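Secreted protein (Streptomyces lividans TK24, PDB 5LXZ) is a secreted copper metalloradical protein that probably acts as an oxidase of the AA5 (galactose-oxidase-like) family. Local coordinates at residues 347-353 / 367-373; 529-535 / 563-568. The protein carries 1 engineered substitution. Residue numbers count along the deposited sequence, not the author numbering.

Interaction 1 of 2, residues 347-353 / 367-373; sequences NMLETAN and VIGGGGV
An irregular run, 347-353, follows the end of strand 364-368 and the glycines after it in antiparallel sense, N353 facing I368 and M348 facing G371; it holds a type II turn, L349 to A352, with E350 at -66/134 and T351 at 71/13. V367 (t) packs CG1 against L349 CD2 (3.9 Å) and A352 CB (4.0 Å), while its CA lies 3.2 Å from N353 O. I368 forms the regular bridge with N353, an antiparallel hydrogen-bonded pair with CA atoms 5.1 Å apart: I368 N to N353 O is 2.8 Å, N353 N to I368 O 3.0 Å. G369 has positive phi (66/-145), which suits glycine. G370 (113/170) sits with its CA 3.8 Å from A352 CA and 3.4 Å from M348 O, where a CB would clash. G371 N donates to E350 O (2.8 Å), which also accepts from T351 OG1 (2.6 Å). G371 O lies 3.1 Å from M348 CA and accepts a hydrogen bond from water 2 (2.8 Å), which accepts one from E350 N (3.0 Å). G372 CA approaches N347 O (3.4 Å), and water 1 joins N347 O (2.7 Å) to V373 N (3.0 Å). E350 OE2, 3.5 Å from V373 CG1, forms a salt bridge with R325. G369 and G370, at the second strand of a four-stranded blade, recall the kelch double glycine. Backbone amides, CA-H groups and waters do most of the joining, so the fit rests on main-chain shape and, at G370, on the absence of a CB.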
ATOM      1  N   ASN A 347       4.957   1.185 -17.741  1.00  7.49           N
ATOM      2  CA  ASN A 347       5.636  -0.042 -17.448  1.00  7.93           C
ATOM      3  C   ASN A 347       6.401  -0.054 -16.126  1.00  7.46           C
ATOM      4  O   ASN A 347       7.099  -1.018 -15.820  1.00  8.23           O
ATOM      5  CB  ASN A 347       6.575  -0.385 -18.618  1.00  7.97           C
ATOM      6  CG  ASN A 347       7.654   0.670 -18.855  1.00  8.56           C
ATOM      7  OD1 ASN A 347       7.509   1.840 -18.542  1.00  8.79           O
ATOM      8  ND2 ASN A 347       8.771   0.215 -19.418  1.00  9.58           N
ATOM      9  N   MET A 348       6.270   1.036 -15.350  1.00  7.08           N
ATOM     10  CA  MET A 348       6.984   1.230 -14.064  1.00  7.21           C
ATOM     11  C   MET A 348       6.010   1.740 -13.037  1.00  6.79           C
ATOM     12  O   MET A 348       6.263   2.777 -12.414  1.00  7.04           O
ATOM     13  CB  MET A 348       8.161   2.177 -14.202  1.00  7.98           C
ATOM     14  CG  MET A 348       9.094   1.746 -15.303  1.00  8.23           C
ATOM     15  SD  MET A 348      10.552   2.832 -15.300  1.00 10.18           S
ATOM     16  CE  MET A 348      11.015   2.830 -17.017  1.00 10.96           C
ATOM     17  N   LEU A 349       4.889   1.023 -12.877  1.00  6.34           N
ATOM     18  CA  LEU A 349       3.892   1.405 -11.883  1.00  6.45           C
ATOM     19  C   LEU A 349       3.920   0.528 -10.647  1.00  6.01           C
ATOM     20  O   LEU A 349       3.379   0.943  -9.602  1.00  6.29           O
ATOM     21  CB  LEU A 349       2.514   1.344 -12.522  1.00  6.52           C
ATOM     22  CG  LEU A 349       2.250   2.463 -13.531  1.00  7.10           C
ATOM     23  CD1 LEU A 349       0.935   2.194 -14.286  1.00  7.23           C
ATOM     24  CD2 LEU A 349       2.174   3.790 -12.790  1.00  7.78           C
ATOM     25  N   GLU A 350       4.563  -0.631 -10.684  1.00  5.89           N
ATOM     26  CA  GLU A 350       4.721  -1.403  -9.462  1.00  6.28           C
ATOM     27  C   GLU A 350       5.606  -0.663  -8.495  1.00  6.14           C
ATOM     28  O   GLU A 350       6.666  -0.148  -8.868  1.00  5.96           O
ATOM     29  CB  GLU A 350       5.339  -2.773  -9.760  1.00  6.80           C
ATOM     30  CG  GLU A 350       4.354  -3.705 -10.484  1.00  7.29           C
ATOM     31  CD  GLU A 350       4.780  -5.170 -10.556  1.00  8.49           C
ATOM     32  OE1 GLU A 350       5.757  -5.574  -9.867  1.00  9.13           O
ATOM     33  OE2 GLU A 350       4.101  -5.930 -11.301  1.00  9.46           O
ATOM     34  N   THR A 351       5.208  -0.590  -7.225  1.00  5.70           N
ATOM     35  CA  THR A 351       6.004   0.058  -6.170  1.00  6.13           C
ATOM     36  C   THR A 351       6.048   1.592  -6.291  1.00  5.83           C
ATOM     37  O   THR A 351       6.864   2.233  -5.632  1.00  5.95           O
ATOM     38  CB  THR A 351       7.401  -0.583  -5.963  1.00  6.44           C
ATOM     39  OG1 THR A 351       8.361  -0.119  -6.945  1.00  6.81           O
ATOM     40  CG2 THR A 351       7.314  -2.075  -5.986  1.00  6.56           C
ATOM     41  N   ALA A 352       5.191   2.185  -7.113  1.00  5.57           N
ATOM     42  CA  ALA A 352       4.994   3.612  -7.150  1.00  5.80           C
ATOM     43  C   ALA A 352       4.103   4.060  -5.997  1.00  5.64           C
ATOM     44  O   ALA A 352       3.286   3.268  -5.508  1.00  5.95           O
ATOM     45  CB  ALA A 352       4.344   3.996  -8.451  1.00  5.71           C
ATOM     46  N   ASN A 353       4.224   5.305  -5.582  1.00  5.57           N
ATOM     47  CA  ASN A 353       3.312   5.857  -4.613  1.00  6.19           C
ATOM     48  C   ASN A 353       2.250   6.651  -5.345  1.00  6.45           C
ATOM     49  O   ASN A 353       2.447   7.095  -6.496  1.00  7.15           O
ATOM     50  CB  ASN A 353       4.072   6.653  -3.537  1.00  6.68           C
ATOM     51  CG  ASN A 353       3.402   6.586  -2.191  1.00  6.89           C
ATOM     52  OD1 ASN A 353       2.159   6.690  -2.123  1.00  7.66           O
ATOM     53  ND2 ASN A 353       4.136   6.363  -1.143  1.00  7.07           N
ATOM     54  N   VAL A 367       1.087  10.144  -9.170  1.00  6.69           N
ATOM     55  CA  VAL A 367       1.776   8.874  -9.113  1.00  6.58           C
ATOM     56  C   VAL A 367       3.293   9.147  -9.199  1.00  6.53           C
ATOM     57  O   VAL A 367       3.713   9.951 -10.033  1.00  7.04           O
ATOM     58  CB  VAL A 367       1.302   7.952 -10.234  1.00  7.24           C
ATOM     59  CG1 VAL A 367       2.136   6.720 -10.278  1.00  7.61           C
ATOM     60  CG2 VAL A 367      -0.169   7.594 -10.085  1.00  7.83           C
ATOM     61  N   ILE A 368       4.025   8.570  -8.282  1.00  6.31           N
ATOM     62  CA  ILE A 368       5.405   8.932  -8.049  1.00  6.52           C
ATOM     63  C   ILE A 368       6.290   7.701  -8.154  1.00  6.41           C
ATOM     64  O   ILE A 368       6.112   6.738  -7.423  1.00  5.91           O
ATOM     65  CB  ILE A 368       5.584   9.520  -6.619  1.00  7.54           C
ATOM     66  CG1 ILE A 368       4.603  10.629  -6.352  1.00  8.44           C
ATOM     67  CG2 ILE A 368       7.011   9.993  -6.389  1.00  7.60           C
ATOM     68  CD1 ILE A 368       4.425  10.992  -4.906  1.00  9.70           C
ATOM     69  N   GLY A 369       7.287   7.748  -9.022  1.00  6.30           N
ATOM     70  CA  GLY A 369       8.286   6.725  -9.111  1.00  6.17           C
ATOM     71  C   GLY A 369       7.704   5.390  -9.580  1.00  6.43           C
ATOM     72  O   GLY A 369       6.753   5.384 -10.362  1.00  6.09           O
ATOM     73  N   GLY A 370       8.254   4.301  -9.053  1.00  6.07           N
ATOM     74  CA  GLY A 370       7.890   2.974  -9.468  1.00  6.21           C
ATOM     75  C   GLY A 370       8.997   2.245 -10.174  1.00  6.36           C
ATOM     76  O   GLY A 370      10.054   2.795 -10.458  1.00  7.30           O
ATOM     77  N   GLY A 371       8.762   0.972 -10.379  1.00  6.21           N
ATOM     78  CA  GLY A 371       9.686   0.134 -11.095  1.00  6.22           C
ATOM     79  C   GLY A 371       9.026  -0.856 -12.002  1.00  6.28           C
ATOM     80  O   GLY A 371       7.809  -1.013 -12.033  1.00  6.18           O
ATOM     81  N   GLY A 372       9.849  -1.533 -12.803  1.00  6.79           N
ATOM     82  CA  GLY A 372       9.315  -2.498 -13.725  1.00  6.93           C
ATOM     83  C   GLY A 372       8.738  -3.702 -13.021  1.00  6.88           C
ATOM     84  O   GLY A 372       8.985  -3.941 -11.837  1.00  7.00           O
ATOM     85  N   VAL A 373       7.972  -4.476 -13.753  1.00  7.33           N
ATOM     86  CA  VAL A 373       7.266  -5.578 -13.140  1.00  8.43           C
ATOM     87  C   VAL A 373       8.255  -6.570 -12.467  1.00  8.69           C
ATOM     88  O   VAL A 373       9.362  -6.838 -12.971  1.00  9.72           O
ATOM     89  CB  VAL A 373       6.354  -6.325 -14.133  1.00  8.98           C
ATOM     90  CG1 VAL A 373       5.210  -5.434 -14.566  1.00 10.12           C
ATOM     91  CG2 VAL A 373       7.142  -6.882 -15.315  1.00  9.56           C
TER
HETATM   92  O   HOH W   1       7.589  -3.541 -16.551  1.00  9.20           O
HETATM   93  O   HOH W   2       5.489  -1.943 -13.217  1.00 12.61           O

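Interaction 2 of 2, residues 529-535 / 563-568; sequences SRAASTV and ADGDKL
A type I turn, S529 to A532, running into a 3-10 turn that includes 532-534, lies against a hairpin whose strands are linked by a type II' turn, D564 to K567, with G565 at 65/-128 and D566 at -96/16. The nearest CA pairs are R530 with D566 (4.6 Å) and A532 with A563 (5.5 Å). One direct hydrogen bond spans the contact, S529 N to D566 O at 2.8 Å; D566 CA adds a CA-H...O contact to S529 O (3.2 Å). Water 3 supplies a second polar link, donating to R530 O (3.0 Å) and G565 O (2.9 Å) and accepting from S533 N (2.9 Å). Apolar packing centres on A532, whose CB points toward the hairpin and lies 4.0 Å from A563 CB and 4.4 Å from L568 CB. L568 (t, p) also brings CD1 to 4.3 Å from V535 CB. A van der Waals contact sets A532 CB 3.5 Å from the carbonyl G565 O. Within the segments, T534 OG1 bonds A531 O (2.7 Å) and K567 NZ forms a salt bridge with D566 OD1 (3.2 Å). D511 receives the hydroxyl of S529 on its backbone O and the amides of R530 and A531 on its carboxylate. The arrangement belongs to the Early set domain: the 529-535 connection crosses the end of hairpin 556-564/567-571, between flanking strands 524-528 and 535-541, while V535 and L568 both meet F561 and V588.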
ATOM      1  N   SER A 529      -8.232  30.261  19.041  1.00 17.11           N
ATOM      2  CA  SER A 529      -6.860  30.527  18.677  1.00 17.30           C
ATOM      3  C   SER A 529      -6.575  31.995  18.956  1.00 18.07           C
ATOM      4  O   SER A 529      -7.199  32.848  18.340  1.00 17.83           O
ATOM      5  CB  SER A 529      -6.609  30.265  17.197  1.00 17.08           C
ATOM      6  OG  SER A 529      -5.277  30.599  16.867  1.00 18.37           O
ATOM      7  N   ARG A 530      -5.652  32.264  19.865  1.00 19.58           N
ATOM      8  CA  ARG A 530      -5.160  33.647  20.040  1.00 23.16           C
ATOM      9  C   ARG A 530      -4.617  34.216  18.721  1.00 23.05           C
ATOM     10  O   ARG A 530      -4.752  35.417  18.444  1.00 24.87           O
ATOM     11  CB  ARG A 530      -4.113  33.697  21.147  1.00 25.44           C
ATOM     12  CG  ARG A 530      -4.702  33.427  22.522  1.00 29.46           C
ATOM     13  CD  ARG A 530      -3.629  33.477  23.605  1.00 32.64           C
ATOM     14  NE  ARG A 530      -2.641  32.400  23.453  1.00 34.99           N
ATOM     15  CZ  ARG A 530      -2.772  31.148  23.905  1.00 35.95           C
ATOM     16  NH1 ARG A 530      -3.861  30.747  24.559  1.00 37.59           N
ATOM     17  NH2 ARG A 530      -1.794  30.272  23.688  1.00 37.88           N
ATOM     18  N   ALA A 531      -4.068  33.342  17.875  1.00 19.44           N
ATOM     19  CA  ALA A 531      -3.589  33.707  16.548  1.00 19.21           C
ATOM     20  C   ALA A 531      -4.639  33.568  15.442  1.00 17.48           C
ATOM     21  O   ALA A 531      -4.289  33.474  14.263  1.00 17.73           O
ATOM     22  CB  ALA A 531      -2.384  32.837  16.219  1.00 19.91           C
ATOM     23  N   ALA A 532      -5.923  33.576  15.785  1.00 17.30           N
ATOM     24  CA  ALA A 532      -6.966  33.365  14.785  1.00 18.04           C
ATOM     25  C   ALA A 532      -6.880  34.303  13.588  1.00 19.55           C
ATOM     26  O   ALA A 532      -7.058  33.880  12.459  1.00 18.07           O
ATOM     27  CB  ALA A 532      -8.359  33.418  15.400  1.00 19.10           C
ATOM     28  N   SER A 533      -6.568  35.583  13.824  1.00 19.79           N
ATOM     29  CA  SER A 533      -6.507  36.534  12.716  1.00 19.59           C
ATOM     30  C   SER A 533      -5.320  36.341  11.753  1.00 19.32           C
ATOM     31  O   SER A 533      -5.316  36.912  10.668  1.00 19.78           O
ATOM     32  CB  SER A 533      -6.526  37.977  13.238  1.00 22.02           C
ATOM     33  OG  SER A 533      -5.336  38.243  13.935  1.00 24.09           O
ATOM     34  N   THR A 534      -4.356  35.495  12.126  1.00 17.32           N
ATOM     35  CA  THR A 534      -3.248  35.152  11.273  1.00 17.12           C
ATOM     36  C   THR A 534      -3.519  33.928  10.385  1.00 15.80           C
ATOM     37  O   THR A 534      -2.712  33.619   9.528  1.00 15.29           O
ATOM     38  CB  THR A 534      -1.972  34.865  12.088  1.00 17.70           C
ATOM     39  OG1 THR A 534      -2.079  33.615  12.776  1.00 18.73           O
ATOM     40  CG2 THR A 534      -1.718  36.024  13.102  1.00 19.46           C
ATOM     41  N   VAL A 535      -4.635  33.240  10.608  1.00 14.09           N
ATOM     42  CA  VAL A 535      -4.859  31.968   9.905  1.00 13.80           C
ATOM     43  C   VAL A 535      -5.172  32.252   8.444  1.00 13.92           C
ATOM     44  O   VAL A 535      -6.026  33.097   8.132  1.00 13.90           O
ATOM     45  CB  VAL A 535      -5.995  31.184  10.597  1.00 14.11           C
ATOM     46  CG1 VAL A 535      -6.407  29.967   9.778  1.00 13.74           C
ATOM     47  CG2 VAL A 535      -5.555  30.750  11.971  1.00 14.42           C
ATOM     48  N   ALA A 563     -12.462  34.192  11.252  1.00 16.36           N
ATOM     49  CA  ALA A 563     -11.830  34.514  12.528  1.00 18.02           C
ATOM     50  C   ALA A 563     -12.541  35.741  13.085  1.00 19.35           C
ATOM     51  O   ALA A 563     -12.877  36.651  12.330  1.00 21.01           O
ATOM     52  CB  ALA A 563     -10.374  34.837  12.307  1.00 18.33           C
ATOM     53  N   ASP A 564     -12.763  35.729  14.381  1.00 19.96           N
ATOM     54  CA  ASP A 564     -13.294  36.893  15.105  1.00 22.56           C
ATOM     55  C   ASP A 564     -12.658  36.900  16.492  1.00 19.98           C
ATOM     56  O   ASP A 564     -12.971  36.078  17.343  1.00 19.63           O
ATOM     57  CB  ASP A 564     -14.791  36.763  15.172  1.00 24.32           C
ATOM     58  CG  ASP A 564     -15.457  37.966  15.793  1.00 29.20           C
ATOM     59  OD1 ASP A 564     -14.813  39.027  15.923  1.00 32.08           O
ATOM     60  OD2 ASP A 564     -16.644  37.830  16.143  1.00 32.75           O
ATOM     61  N   GLY A 565     -11.725  37.820  16.718  1.00 20.90           N
ATOM     62  CA  GLY A 565     -11.026  37.837  18.001  1.00 21.07           C
ATOM     63  C   GLY A 565     -10.218  36.563  18.124  1.00 21.60           C
ATOM     64  O   GLY A 565      -9.458  36.229  17.217  1.00 23.61           O
ATOM     65  N   ASP A 566     -10.381  35.852  19.228  1.00 20.31           N
ATOM     66  CA  ASP A 566      -9.632  34.619  19.450  1.00 21.46           C
ATOM     67  C   ASP A 566     -10.450  33.374  19.042  1.00 20.20           C
ATOM     68  O   ASP A 566     -10.114  32.271  19.472  1.00 21.93           O
ATOM     69  CB  ASP A 566      -9.134  34.527  20.903  1.00 23.83           C
ATOM     70  CG  ASP A 566     -10.255  34.353  21.930  1.00 27.84           C
ATOM     71  OD1 ASP A 566     -11.449  34.554  21.600  1.00 30.37           O
ATOM     72  OD2 ASP A 566      -9.939  34.003  23.116  1.00 32.27           O
ATOM     73  N   LYS A 567     -11.523  33.582  18.270  1.00 18.41           N
ATOM     74  CA  LYS A 567     -12.434  32.505  17.857  1.00 17.80           C
ATOM     75  C   LYS A 567     -12.299  32.252  16.364  1.00 16.80           C
ATOM     76  O   LYS A 567     -12.298  33.183  15.552  1.00 17.27           O
ATOM     77  CB  LYS A 567     -13.879  32.842  18.182  1.00 19.76           C
ATOM     78  CG  LYS A 567     -14.171  33.036  19.664  1.00 22.81           C
ATOM     79  CD  LYS A 567     -14.060  31.775  20.509  1.00 24.26           C
ATOM     80  CE  LYS A 567     -14.735  31.970  21.866  0.50 24.99           C
ATOM     81  NZ  LYS A 567     -14.202  33.158  22.596  0.50 25.50           N
ATOM     82  N   LEU A 568     -12.113  30.979  16.021  1.00 14.04           N
ATOM     83  CA  LEU A 568     -12.012  30.530  14.654  1.00 14.04           C
ATOM     84  C   LEU A 568     -13.168  29.579  14.393  1.00 12.55           C
ATOM     85  O   LEU A 568     -13.262  28.542  15.034  1.00 13.03           O
ATOM     86  CB  LEU A 568     -10.692  29.812  14.484  1.00 14.76           C
ATOM     87  CG  LEU A 568     -10.410  29.463  13.037  1.00 16.38           C
ATOM     88  CD1 LEU A 568      -9.975  30.676  12.224  1.00 17.71           C
ATOM     89  CD2 LEU A 568      -9.342  28.399  12.956  1.00 16.43           C
TER
HETATM   90  O   HOH W   3      -6.716  36.652  16.491  1.00 28.93           O

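Following the chain from the N terminus, interaction 1 comes first: 347-353 leads into strand 353-356, and strand 364-368 runs out into the rest of segment 367-373, so the contact closes a short hairpin at one end of a four-stranded propeller blade. The T351 side chain is about 9 Å from a bound copper ion. The chain then completes further strands of the propeller before entering the Early set domain, where interaction 2 closes a longer excursion: out along 535-541, through 545-547, which joins the sheet of 30-33, and back along 556-564. The two are in series, neither nesting nor crossing, with centres 43 Å apart; one is buried in the propeller, the other lies at the far tip of the C-terminal domain.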